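PDB 7NED: urocanate hydratase from Paenibacillus sp. Soil724D2, which hydrates thiourocanate in bacterial ergothioneine breakdown and probably urocanate as well, with bound NAD+ as cofactor. Local coordinates for residues 171-176 and 183-188; 84-89 and 501-506; 260-265 and 276-281; 365-370 and 397-402. One frame throughout, in Å; residues are numbered along the deposited sequence.

Contact 1 (171-176 and 183-188); sequences AQPLAG and ILCVEV. With NAD (nicotinamide-adenine-dinucleotide), chain C.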
# COMPACT_ATOMS: atom_id res chain seq x y z
N ALA A 171 19.80 -12.15 -19.37
CA ALA A 171 20.48 -13.09 -18.48
C ALA A 171 20.24 -14.54 -18.87
O ALA A 171 20.95 -15.44 -18.40
CB ALA A 171 20.00 -12.90 -17.03
N GLN A 172 19.22 -14.80 -19.68
CA GLN A 172 18.82 -16.19 -19.90
C GLN A 172 19.90 -17.00 -20.61
O GLN A 172 20.12 -18.15 -20.22
CB GLN A 172 17.51 -16.21 -20.70
CG GLN A 172 16.31 -15.65 -19.99
CD GLN A 172 15.12 -15.61 -20.92
OE1 GLN A 172 14.19 -16.42 -20.79
NE2 GLN A 172 15.19 -14.73 -21.92
N PRO A 173 20.58 -16.50 -21.64
CA PRO A 173 21.58 -17.35 -22.30
C PRO A 173 22.68 -17.78 -21.36
O PRO A 173 23.15 -18.93 -21.43
CB PRO A 173 22.10 -16.48 -23.46
CG PRO A 173 21.64 -15.09 -23.14
CD PRO A 173 20.38 -15.22 -22.35
N LEU A 174 23.13 -16.88 -20.47
CA LEU A 174 24.17 -17.26 -19.54
C LEU A 174 23.65 -18.19 -18.45
O LEU A 174 24.32 -19.15 -18.07
CB LEU A 174 24.80 -16.03 -18.93
CG LEU A 174 26.12 -16.23 -18.22
CD1 LEU A 174 27.19 -17.01 -19.08
CD2 LEU A 174 26.63 -14.84 -17.85
N ALA A 175 22.44 -17.94 -17.95
CA ALA A 175 21.85 -18.91 -17.05
C ALA A 175 21.77 -20.27 -17.73
O ALA A 175 22.09 -21.29 -17.13
CB ALA A 175 20.46 -18.46 -16.60
N GLY A 176 21.35 -20.29 -19.00
CA GLY A 176 21.25 -21.56 -19.72
C GLY A 176 22.59 -22.27 -19.82
O GLY A 176 22.71 -23.43 -19.44
N ILE A 183 20.74 -23.42 -25.37
CA ILE A 183 19.64 -22.48 -25.21
C ILE A 183 19.55 -21.59 -26.45
O ILE A 183 20.53 -20.97 -26.85
CB ILE A 183 19.79 -21.65 -23.91
CG1 ILE A 183 18.53 -20.76 -23.69
CG2 ILE A 183 21.09 -20.86 -23.88
CD1 ILE A 183 18.38 -20.20 -22.22
N LEU A 184 18.36 -21.54 -27.04
CA LEU A 184 18.03 -20.67 -28.16
C LEU A 184 17.18 -19.50 -27.66
O LEU A 184 16.10 -19.71 -27.11
CB LEU A 184 17.26 -21.46 -29.22
CG LEU A 184 16.86 -20.71 -30.49
CD1 LEU A 184 18.09 -20.02 -31.13
CD2 LEU A 184 16.13 -21.65 -31.46
N CYS A 185 17.65 -18.27 -27.88
CA CYS A 185 16.94 -17.07 -27.44
C CYS A 185 16.49 -16.26 -28.65
O CYS A 185 17.32 -15.74 -29.40
CB CYS A 185 17.83 -16.22 -26.56
SG CYS A 185 18.51 -17.15 -25.17
N VAL A 186 15.17 -16.19 -28.85
CA VAL A 186 14.59 -15.41 -29.94
C VAL A 186 14.45 -13.97 -29.49
O VAL A 186 13.87 -13.69 -28.43
CB VAL A 186 13.22 -15.97 -30.37
CG1 VAL A 186 12.69 -15.21 -31.58
CG2 VAL A 186 13.28 -17.46 -30.63
N GLU A 187 14.96 -13.04 -30.31
CA GLU A 187 14.94 -11.62 -29.98
C GLU A 187 14.68 -10.83 -31.27
O GLU A 187 15.28 -11.12 -32.31
CB GLU A 187 16.26 -11.23 -29.30
CG GLU A 187 16.58 -9.76 -29.27
CD GLU A 187 15.53 -8.93 -28.50
OE1 GLU A 187 15.28 -9.17 -27.28
OE2 GLU A 187 14.95 -8.03 -29.13
N VAL A 188 13.76 -9.88 -31.23
CA VAL A 188 13.44 -9.15 -32.44
C VAL A 188 14.43 -8.10 -32.86
O VAL A 188 14.52 -7.81 -34.00
CB VAL A 188 12.08 -8.44 -32.38
CG1 VAL A 188 10.95 -9.41 -32.54
CG2 VAL A 188 11.96 -7.57 -31.16
PA NAD C . 13.04 -5.36 -21.82
O1A NAD C . 11.82 -4.65 -22.42
O2A NAD C . 14.35 -4.75 -21.56
O5B NAD C . 13.41 -6.47 -23.04
C5B NAD C . 12.33 -7.09 -23.60
C4B NAD C . 12.93 -7.82 -24.89
O4B NAD C . 11.96 -8.49 -25.64
C3B NAD C . 13.46 -6.63 -25.76
O3B NAD C . 14.75 -6.87 -26.14
C2B NAD C . 12.50 -6.64 -26.98
O2B NAD C . 13.13 -6.37 -28.18
C1B NAD C . 12.18 -8.14 -27.02
N9A NAD C . 10.92 -8.47 -27.67
C8A NAD C . 9.70 -7.81 -27.64
N7A NAD C . 8.76 -8.39 -28.35
C5A NAD C . 9.38 -9.53 -28.86
C6A NAD C . 8.93 -10.56 -29.71
N6A NAD C . 7.66 -10.60 -30.16
N1A NAD C . 9.78 -11.57 -30.06
C2A NAD C . 11.05 -11.46 -29.60
N3A NAD C . 11.62 -10.54 -28.80
C4A NAD C . 10.74 -9.58 -28.45
O3 NAD C . 12.31 -6.18 -20.70
PN NAD C . 13.17 -6.91 -19.57
O1N NAD C . 13.74 -6.13 -18.42
O2N NAD C . 13.97 -8.00 -20.24
O5D NAD C . 12.00 -7.86 -18.73
C5D NAD C . 11.27 -8.75 -19.59
C4D NAD C . 10.17 -9.40 -18.79
O4D NAD C . 10.67 -9.91 -17.57
C3D NAD C . 9.24 -8.15 -18.37
O3D NAD C . 7.86 -8.47 -18.49
C2D NAD C . 9.59 -7.92 -16.85
O2D NAD C . 8.54 -7.53 -16.06
C1D NAD C . 9.72 -9.46 -16.63
N1N NAD C . 10.12 -9.92 -15.29
C2N NAD C . 9.11 -9.73 -14.38
C3N NAD C . 9.24 -10.16 -13.07
C7N NAD C . 8.07 -9.83 -12.12
O7N NAD C . 7.81 -10.48 -11.11
N7N NAD C . 7.33 -8.70 -12.40
C4N NAD C . 10.43 -10.81 -12.73
C5N NAD C . 11.42 -11.00 -13.70
C6N NAD C . 11.25 -10.56 -15.02
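G176 leaves room where a side chain would collide with I183: a beta carbon on this glycine would lie 2.8 Å from I183 CD1, far inside normal contact. The pair belongs to the beta-alpha-beta unit of a Rossmann-like domain, in which helix 172-178 follows strand 159-163 and leads into strand 182-187; the axes of residues 172-176 and 183-187 run antiparallel, 8.5 Å apart at their closest. With CG1 anti to the backbone N (chi1 -174°) and the chain extended beyond it, I183 pushes its CD1 up against the helix backbone, 3.4 Å from Q172 O and 4.0 Å from G176 CA. Its other branch, CG2, lies against P173 O. Two residues further along the strand, C185 SG takes the side of the proline ring, 3.9 Å from P173 CD. The amide of Q172 turns to strand 159-163 and the loop after it, where OE1 bonds T162 and NE2 reaches the carbonyls of A163 and G169. The strand ends in the acid familiar from dinucleotide-binding folds: E187 accepts from both hydroxyls of the adenosine ribose, OE2 from NAD O2B at 2.6 Å and OE1 from NAD O3B, also at 2.6 Å.

Contact 2 (84-89 and 501-506); sequences THRFAP and STESDI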
# COMPACT_ATOMS: atom_id res chain seq x y z
N THR A 84 13.59 13.50 10.46
CA THR A 84 13.31 12.24 11.15
C THR A 84 14.41 12.02 12.16
O THR A 84 14.53 12.78 13.11
CB THR A 84 13.18 11.08 10.16
OG1 THR A 84 14.31 11.06 9.26
CG2 THR A 84 11.91 11.29 9.36
N HIS A 85 15.25 11.00 11.96
CA HIS A 85 16.36 10.76 12.85
C HIS A 85 17.36 9.92 12.08
O HIS A 85 17.07 9.46 10.97
CB HIS A 85 15.94 10.08 14.16
CG HIS A 85 15.16 8.82 13.95
ND1 HIS A 85 15.74 7.57 14.03
CD2 HIS A 85 13.86 8.61 13.63
CE1 HIS A 85 14.82 6.65 13.80
NE2 HIS A 85 13.67 7.26 13.57
N ARG A 86 18.55 9.73 12.63
CA ARG A 86 19.53 9.10 11.76
C ARG A 86 19.39 7.59 11.70
O ARG A 86 20.12 6.96 10.93
CB ARG A 86 20.96 9.48 12.16
CG ARG A 86 21.45 8.89 13.47
CD ARG A 86 22.83 9.49 13.83
NE ARG A 86 23.42 8.82 14.98
CZ ARG A 86 23.14 9.14 16.25
NH1 ARG A 86 22.28 10.13 16.52
NH2 ARG A 86 23.71 8.48 17.24
N PHE A 87 18.48 7.00 12.48
CA PHE A 87 18.18 5.58 12.33
C PHE A 87 16.87 5.38 11.58
O PHE A 87 16.22 4.33 11.73
CB PHE A 87 18.16 4.89 13.68
CG PHE A 87 19.49 4.89 14.33
CD1 PHE A 87 20.44 3.93 14.00
CD2 PHE A 87 19.82 5.90 15.24
CE1 PHE A 87 21.68 3.95 14.58
CE2 PHE A 87 21.07 5.93 15.83
CZ PHE A 87 22.01 4.94 15.50
N ALA A 88 16.49 6.35 10.80
CA ALA A 88 15.33 6.25 9.94
C ALA A 88 15.79 6.28 8.50
O ALA A 88 16.87 6.79 8.21
CB ALA A 88 14.36 7.42 10.18
N PRO A 89 15.01 5.75 7.57
CA PRO A 89 15.38 5.84 6.15
C PRO A 89 15.75 7.25 5.71
O PRO A 89 15.22 8.25 6.21
CB PRO A 89 14.13 5.35 5.42
CG PRO A 89 13.55 4.31 6.38
CD PRO A 89 13.80 4.92 7.77
N SER A 501 30.45 1.97 9.61
CA SER A 501 30.30 2.46 10.98
C SER A 501 29.70 1.39 11.87
O SER A 501 28.98 0.50 11.42
CB SER A 501 29.42 3.70 11.05
OG SER A 501 28.07 3.34 10.80
N THR A 502 29.95 1.52 13.18
CA THR A 502 29.32 0.61 14.12
C THR A 502 27.82 0.85 14.18
O THR A 502 27.05 -0.09 14.38
CB THR A 502 29.93 0.76 15.51
OG1 THR A 502 29.84 2.13 15.89
CG2 THR A 502 31.39 0.32 15.47
N GLU A 503 27.38 2.08 13.98
CA GLU A 503 25.94 2.30 13.98
C GLU A 503 25.29 1.58 12.81
O GLU A 503 24.18 1.05 12.95
CB GLU A 503 25.65 3.80 13.97
CG GLU A 503 25.88 4.41 15.33
CD GLU A 503 25.47 5.85 15.41
OE1 GLU A 503 25.47 6.42 16.53
OE2 GLU A 503 25.17 6.43 14.35
N SER A 504 25.97 1.50 11.67
CA SER A 504 25.42 0.73 10.55
C SER A 504 25.28 -0.75 10.88
O SER A 504 24.41 -1.43 10.32
CB SER A 504 26.28 0.96 9.30
OG SER A 504 26.09 2.31 8.89
N ASP A 505 26.14 -1.28 11.76
CA ASP A 505 26.00 -2.67 12.16
C ASP A 505 24.60 -2.93 12.70
O ASP A 505 23.93 -3.91 12.33
CB ASP A 505 27.04 -3.01 13.22
CG ASP A 505 28.43 -3.19 12.63
OD1 ASP A 505 28.54 -3.57 11.44
OD2 ASP A 505 29.41 -2.92 13.36
N ILE A 506 24.14 -2.05 13.59
CA ILE A 506 22.79 -2.20 14.14
C ILE A 506 21.76 -2.13 13.02
O ILE A 506 20.83 -2.95 12.97
CB ILE A 506 22.51 -1.13 15.21
CG1 ILE A 506 23.57 -1.20 16.30
CG2 ILE A 506 21.09 -1.28 15.74
CD1 ILE A 506 23.99 0.14 16.78
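R86 NH2 donates to E503 OE1 at 2.8 Å, with an N-H...O angle of 175°, and this is one half of a side-on salt bridge. The other half runs from R86 NE to E503 OE2 at 3.0 Å, so that each nitrogen has its own oxygen, and each oxygen is met on its syn side. Both oxygens lie close to the guanidinium plane, yet the carboxylate is twisted 26° against it, a slightly propeller-like pairing. E503 reaches out with an extended chain (chi2 -174°), and its flank is met by F87, whose CZ comes within 3.6 Å of E503 CD while CE1 approaches E503 CB at 4.0 Å. The same phenyl ring reaches over the guanidinium: F87 CE2 stands 3.7 Å above one face of R86, toward its rim. R86 and F87 are the two central residues of a type I beta turn, H85 to A88, in the loop between strands 77-83 and 91-95 of the mixed sheet; E503 stands in the first turn of helix 502-525, just past the N-cap S501, whose OG accepts from S504 N. The salt bridge therefore joins the N- and C-terminal domains at the surface. An acid there is also likely to interact favourably with the helix dipole. With an alanine at E503, R86 would probably lose its carboxylate mate and be freer to turn, and F87 CZ would lose its neighbour. F87 and I506 both touch M472, and H85 packs on S470 of the second subunit.

Contact 3 (260-265 and 276-281); sequences LVYGYV and EARAND. With NAD (nicotinamide-adenine-dinucleotide), chain C.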
# COMPACT_ATOMS: atom_id res chain seq x y z
N LEU A 260 1.70 -4.00 -23.90
CA LEU A 260 1.36 -4.10 -25.31
C LEU A 260 1.58 -2.80 -26.06
O LEU A 260 1.38 -2.76 -27.28
CB LEU A 260 -0.11 -4.54 -25.46
CG LEU A 260 -0.54 -5.78 -24.67
CD1 LEU A 260 -1.99 -6.21 -24.99
CD2 LEU A 260 0.45 -6.92 -24.87
N VAL A 261 1.98 -1.73 -25.37
CA VAL A 261 2.24 -0.48 -26.05
C VAL A 261 3.73 -0.24 -26.20
O VAL A 261 4.20 0.17 -27.26
CB VAL A 261 1.56 0.69 -25.30
CG1 VAL A 261 2.06 2.01 -25.86
CG2 VAL A 261 0.04 0.56 -25.33
N TYR A 262 4.49 -0.53 -25.15
CA TYR A 262 5.91 -0.28 -25.17
C TYR A 262 6.75 -1.55 -25.18
O TYR A 262 7.97 -1.43 -25.29
CB TYR A 262 6.30 0.56 -23.95
CG TYR A 262 5.59 1.91 -23.95
CD1 TYR A 262 4.38 2.08 -23.31
CD2 TYR A 262 6.11 2.98 -24.68
CE1 TYR A 262 3.72 3.31 -23.33
CE2 TYR A 262 5.48 4.19 -24.70
CZ TYR A 262 4.29 4.35 -24.04
OH TYR A 262 3.69 5.58 -24.11
N GLY A 263 6.15 -2.73 -25.05
CA GLY A 263 6.89 -3.96 -24.85
C GLY A 263 6.84 -4.89 -26.06
O GLY A 263 7.67 -4.78 -26.96
N TYR A 264 5.84 -5.75 -26.09
CA TYR A 264 5.80 -6.87 -27.04
C TYR A 264 5.62 -6.41 -28.49
O TYR A 264 4.66 -5.70 -28.82
CB TYR A 264 4.64 -7.79 -26.65
CG TYR A 264 4.77 -9.11 -27.32
CD1 TYR A 264 4.39 -9.27 -28.64
CD2 TYR A 264 5.34 -10.18 -26.65
CE1 TYR A 264 4.54 -10.51 -29.29
CE2 TYR A 264 5.48 -11.43 -27.28
CZ TYR A 264 5.09 -11.57 -28.59
OH TYR A 264 5.23 -12.79 -29.20
N VAL A 265 6.52 -6.85 -29.37
CA VAL A 265 6.48 -6.47 -30.78
C VAL A 265 5.59 -7.47 -31.52
O VAL A 265 5.92 -8.67 -31.53
CB VAL A 265 7.87 -6.44 -31.40
CG1 VAL A 265 7.73 -6.04 -32.85
CG2 VAL A 265 8.77 -5.48 -30.60
N GLU A 276 6.32 5.15 -34.36
CA GLU A 276 5.38 5.65 -35.27
C GLU A 276 4.02 5.09 -34.95
O GLU A 276 3.07 5.79 -34.93
CB GLU A 276 5.83 5.27 -36.64
N ALA A 277 3.95 3.80 -34.73
CA ALA A 277 2.72 3.16 -34.40
C ALA A 277 2.18 3.59 -33.06
O ALA A 277 1.02 3.78 -32.93
CB ALA A 277 2.91 1.67 -34.44
N ARG A 278 3.00 3.74 -32.06
CA ARG A 278 2.50 4.22 -30.77
C ARG A 278 1.84 5.58 -30.90
O ARG A 278 0.81 5.85 -30.27
CB ARG A 278 3.63 4.29 -29.74
CG ARG A 278 4.27 2.99 -29.45
CD ARG A 278 5.42 3.15 -28.47
NE ARG A 278 6.07 1.85 -28.29
CZ ARG A 278 7.33 1.58 -28.61
NH1 ARG A 278 7.81 0.36 -28.40
NH2 ARG A 278 8.11 2.51 -29.13
N ALA A 279 2.42 6.45 -31.73
CA ALA A 279 1.88 7.81 -31.89
C ALA A 279 0.57 7.80 -32.66
O ALA A 279 -0.42 8.39 -32.21
CB ALA A 279 2.91 8.69 -32.60
N ASN A 280 0.53 7.12 -33.81
CA ASN A 280 -0.63 7.17 -34.69
C ASN A 280 -1.77 6.31 -34.16
O ASN A 280 -2.87 6.80 -33.89
CB ASN A 280 -0.24 6.73 -36.09
CG ASN A 280 0.79 7.64 -36.72
OD1 ASN A 280 0.92 8.80 -36.31
ND2 ASN A 280 1.54 7.13 -37.70
N ASP A 281 -1.53 5.00 -34.00
CA ASP A 281 -2.60 4.06 -33.68
C ASP A 281 -2.18 3.11 -32.56
O ASP A 281 -2.04 1.90 -32.78
CB ASP A 281 -3.03 3.27 -34.92
CG ASP A 281 -4.36 2.57 -34.73
OD1 ASP A 281 -4.96 2.71 -33.64
OD2 ASP A 281 -4.81 1.88 -35.67
PA NAD C . 13.04 -5.36 -21.82
O1A NAD C . 11.82 -4.65 -22.42
O2A NAD C . 14.35 -4.75 -21.56
O5B NAD C . 13.41 -6.47 -23.04
C5B NAD C . 12.33 -7.09 -23.60
C4B NAD C . 12.93 -7.82 -24.89
O4B NAD C . 11.96 -8.49 -25.64
C3B NAD C . 13.46 -6.63 -25.76
O3B NAD C . 14.75 -6.87 -26.14
C2B NAD C . 12.50 -6.64 -26.98
O2B NAD C . 13.13 -6.37 -28.18
C1B NAD C . 12.18 -8.14 -27.02
N9A NAD C . 10.92 -8.47 -27.67
C8A NAD C . 9.70 -7.81 -27.64
N7A NAD C . 8.76 -8.39 -28.35
C5A NAD C . 9.38 -9.53 -28.86
C6A NAD C . 8.93 -10.56 -29.71
N6A NAD C . 7.66 -10.60 -30.16
N1A NAD C . 9.78 -11.57 -30.06
C2A NAD C . 11.05 -11.46 -29.60
N3A NAD C . 11.62 -10.54 -28.80
C4A NAD C . 10.74 -9.58 -28.45
O3 NAD C . 12.31 -6.18 -20.70
PN NAD C . 13.17 -6.91 -19.57
O1N NAD C . 13.74 -6.13 -18.42
O2N NAD C . 13.97 -8.00 -20.24
O5D NAD C . 12.00 -7.86 -18.73
C5D NAD C . 11.27 -8.75 -19.59
C4D NAD C . 10.17 -9.40 -18.79
O4D NAD C . 10.67 -9.91 -17.57
C3D NAD C . 9.24 -8.15 -18.37
O3D NAD C . 7.86 -8.47 -18.49
C2D NAD C . 9.59 -7.92 -16.85
O2D NAD C . 8.54 -7.53 -16.06
C1D NAD C . 9.72 -9.46 -16.63
N1N NAD C . 10.12 -9.92 -15.29
C2N NAD C . 9.11 -9.73 -14.38
C3N NAD C . 9.24 -10.16 -13.07
C7N NAD C . 8.07 -9.83 -12.12
O7N NAD C . 7.81 -10.48 -11.11
N7N NAD C . 7.33 -8.70 -12.40
C4N NAD C . 10.43 -10.81 -12.73
C5N NAD C . 11.42 -11.00 -13.70
C6N NAD C . 11.25 -10.56 -15.02
O HOH W 1 6.24 -2.12 -28.59
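Y262 and R278 lie with ring and guanidinium planes only 13° apart, with R278 NE coming obliquely to Y262 CD2 at 3.8 Å. One face of the tyrosine ring is occupied by V261 CG1, toward the rim, and the edge of the guanidinium meets V261 O, which sits in its plane. There R278 NE donates to V261 O at 2.7 Å, with an N-H...O angle of 163°; the donor is tilted 22° from the carbonyl plane. A chain extended from CG to NE carries the guanidinium out from helix 274-280 to the 260-265 loop. R278 NH1 adds a bond to a water at 2.9 Å, and this water lies near V261 O and G263 O, to which its own bonds are weak. A leucine in place of R278 would probably leave V261 O without its arginine donor and the water without its NH1 partner, setting the loop freer to shift. The far side of that loop, part of the Rossmann-like domain, holds the adenine of NAD: V265 N donates to NAD N7A at 2.9 Å, while NAD N6A gives a weak bond to V265 O. The amino nitrogen NAD N6A also stands 3.1 Å above one face of the Y264 ring, offset toward its rim; the hydroxyl of Y264 is bonded to E296. The acceptor NAD N7A and the donor NAD N6A are thus matched by a backbone donor and acceptor of one residue, a pattern that suits adenine and would be expected to disfavour a base with a carbonyl in place of the amino group.

Contact 4 (365-370 and 397-402); sequences AIDEFI and PARIGW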
# COMPACT_ATOMS: atom_id res chain seq x y z
N ALA A 365 36.76 -9.62 -3.21
CA ALA A 365 37.02 -9.89 -1.80
C ALA A 365 35.78 -10.46 -1.10
O ALA A 365 35.89 -11.35 -0.24
CB ALA A 365 37.51 -8.62 -1.09
N ILE A 366 34.59 -9.94 -1.44
CA ILE A 366 33.39 -10.49 -0.81
C ILE A 366 33.12 -11.89 -1.33
O ILE A 366 32.68 -12.77 -0.57
CB ILE A 366 32.18 -9.55 -1.04
CG1 ILE A 366 32.47 -8.17 -0.42
CG2 ILE A 366 30.91 -10.16 -0.45
CD1 ILE A 366 31.42 -7.08 -0.77
N ASP A 367 33.39 -12.13 -2.59
CA ASP A 367 33.28 -13.44 -3.17
C ASP A 367 34.12 -14.42 -2.36
O ASP A 367 33.67 -15.39 -1.92
CB ASP A 367 33.76 -13.45 -4.62
CG ASP A 367 32.76 -12.86 -5.61
OD1 ASP A 367 31.58 -12.80 -5.32
OD2 ASP A 367 33.21 -12.49 -6.69
N GLU A 368 35.36 -14.06 -2.11
CA GLU A 368 36.25 -14.93 -1.37
C GLU A 368 35.76 -15.15 0.07
O GLU A 368 35.86 -16.21 0.59
CB GLU A 368 37.68 -14.46 -1.44
CG GLU A 368 38.33 -14.73 -2.77
CD GLU A 368 38.49 -16.22 -3.11
OE1 GLU A 368 38.54 -17.07 -2.24
OE2 GLU A 368 38.57 -16.57 -4.26
N PHE A 369 35.21 -14.11 0.67
CA PHE A 369 34.65 -14.25 1.97
C PHE A 369 33.52 -15.26 1.98
O PHE A 369 33.47 -16.07 2.83
CB PHE A 369 34.14 -12.95 2.51
CG PHE A 369 33.33 -13.13 3.74
CD1 PHE A 369 33.94 -13.31 4.94
CD2 PHE A 369 31.97 -13.17 3.68
CE1 PHE A 369 33.21 -13.53 6.08
CE2 PHE A 369 31.23 -13.38 4.83
CZ PHE A 369 31.85 -13.55 6.01
N ILE A 370 32.66 -15.22 0.99
CA ILE A 370 31.53 -16.13 0.98
C ILE A 370 31.99 -17.59 0.86
O ILE A 370 31.49 -18.48 1.56
CB ILE A 370 30.56 -15.74 -0.15
CG1 ILE A 370 29.89 -14.37 0.17
CG2 ILE A 370 29.53 -16.81 -0.30
CD1 ILE A 370 29.01 -13.77 -0.98
N PRO A 397 30.61 -2.54 -10.23
CA PRO A 397 30.73 -3.96 -9.89
C PRO A 397 29.68 -4.35 -8.86
O PRO A 397 29.47 -3.63 -7.89
CB PRO A 397 32.15 -4.08 -9.32
CG PRO A 397 32.90 -2.90 -9.98
CD PRO A 397 31.89 -1.80 -10.05
N ALA A 398 29.02 -5.49 -9.09
CA ALA A 398 27.94 -5.93 -8.21
C ALA A 398 27.89 -7.45 -8.23
O ALA A 398 28.44 -8.10 -9.13
CB ALA A 398 26.59 -5.34 -8.65
N ARG A 399 27.15 -8.02 -7.27
CA ARG A 399 27.01 -9.46 -7.18
C ARG A 399 25.60 -9.81 -6.76
O ARG A 399 25.02 -9.13 -5.90
CB ARG A 399 28.03 -10.06 -6.19
CG ARG A 399 27.95 -11.59 -6.00
CD ARG A 399 28.34 -12.38 -7.28
NE ARG A 399 29.76 -12.27 -7.61
CZ ARG A 399 30.25 -11.90 -8.79
NH1 ARG A 399 29.46 -11.56 -9.81
NH2 ARG A 399 31.56 -11.81 -8.91
N ILE A 400 25.03 -10.85 -7.40
CA ILE A 400 23.78 -11.48 -6.99
C ILE A 400 24.13 -12.72 -6.19
O ILE A 400 25.06 -13.48 -6.54
CB ILE A 400 22.88 -11.82 -8.19
CG1 ILE A 400 21.52 -12.37 -7.71
CG2 ILE A 400 23.55 -12.81 -9.08
CD1 ILE A 400 20.63 -11.21 -7.02
N GLY A 401 23.40 -12.95 -5.08
CA GLY A 401 23.69 -14.16 -4.33
C GLY A 401 22.52 -14.49 -3.43
O GLY A 401 22.24 -13.76 -2.48
N TRP A 402 21.80 -15.56 -3.75
CA TRP A 402 20.58 -15.88 -3.02
C TRP A 402 20.93 -16.42 -1.65
O TRP A 402 21.63 -17.44 -1.53
CB TRP A 402 19.73 -16.88 -3.79
CG TRP A 402 18.99 -16.27 -4.92
CD1 TRP A 402 19.51 -15.43 -5.87
CD2 TRP A 402 17.61 -16.44 -5.24
NE1 TRP A 402 18.52 -15.07 -6.76
CE2 TRP A 402 17.34 -15.67 -6.38
CE3 TRP A 402 16.56 -17.18 -4.66
CZ2 TRP A 402 16.05 -15.59 -6.97
CZ3 TRP A 402 15.28 -17.09 -5.22
CH2 TRP A 402 15.04 -16.31 -6.37
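D367 and R399 meet through two nearly straight bonds. R399 NH2 donates to D367 OD2 at 2.8 Å. Beside it, R399 NE donates to D367 OD1 at 3.0 Å. Each oxygen offers its syn lone pair, and carboxylate and guanidinium lie 11° from coplanar, the geometry of a side-on bidentate salt bridge. The arginine gets there by folding: CG leaves anti to the backbone N, then the chain bends at chi2 (66°) and again at chi3, turning the NE edge to face the aspartate. Both residues are buried, so the two charges probably owe much of their stability to each other. The pair ties helix 360-373 to strand 398-400, which is an outermost strand, within this chain, of the eight-stranded mixed sheet, to which N- and C-terminal regions both contribute strands, and lies antiparallel to strand 351-355. In the next shell, the remaining guanidinium nitrogen, R399 NH1, is bonded to Q133 OE1, at the start of helix 133-150, and that same oxygen also receives I400 N. I384 of helix 378-390 packs against both partners, A387 touches the arginine, and W353 of strand 351-355 also touches it. Further out, R388 touches D367 while forming its own salt bridge with E368.

Contacts 1 and 3 share the cofactor: contact 1 holds the adenosine ribose and contact 3 the adenine, and they touch where V188 CG2 packs 3.9 Å from V265 CG2, although their centres lie about 24 Å apart. Contact 4 lies in the C-terminal domain and comes within about 9 Å of contact 1, nearest atoms. Neither reaches the substrate itself: the side chains of Q172 and R399 lie about 11 and 12 Å from bound urocanate. Contact 2 is remote, its centre about 42 Å from that of contact 1 and about 46 Å from that of contact 3, yet along the chain it closes a loop that encloses the other three.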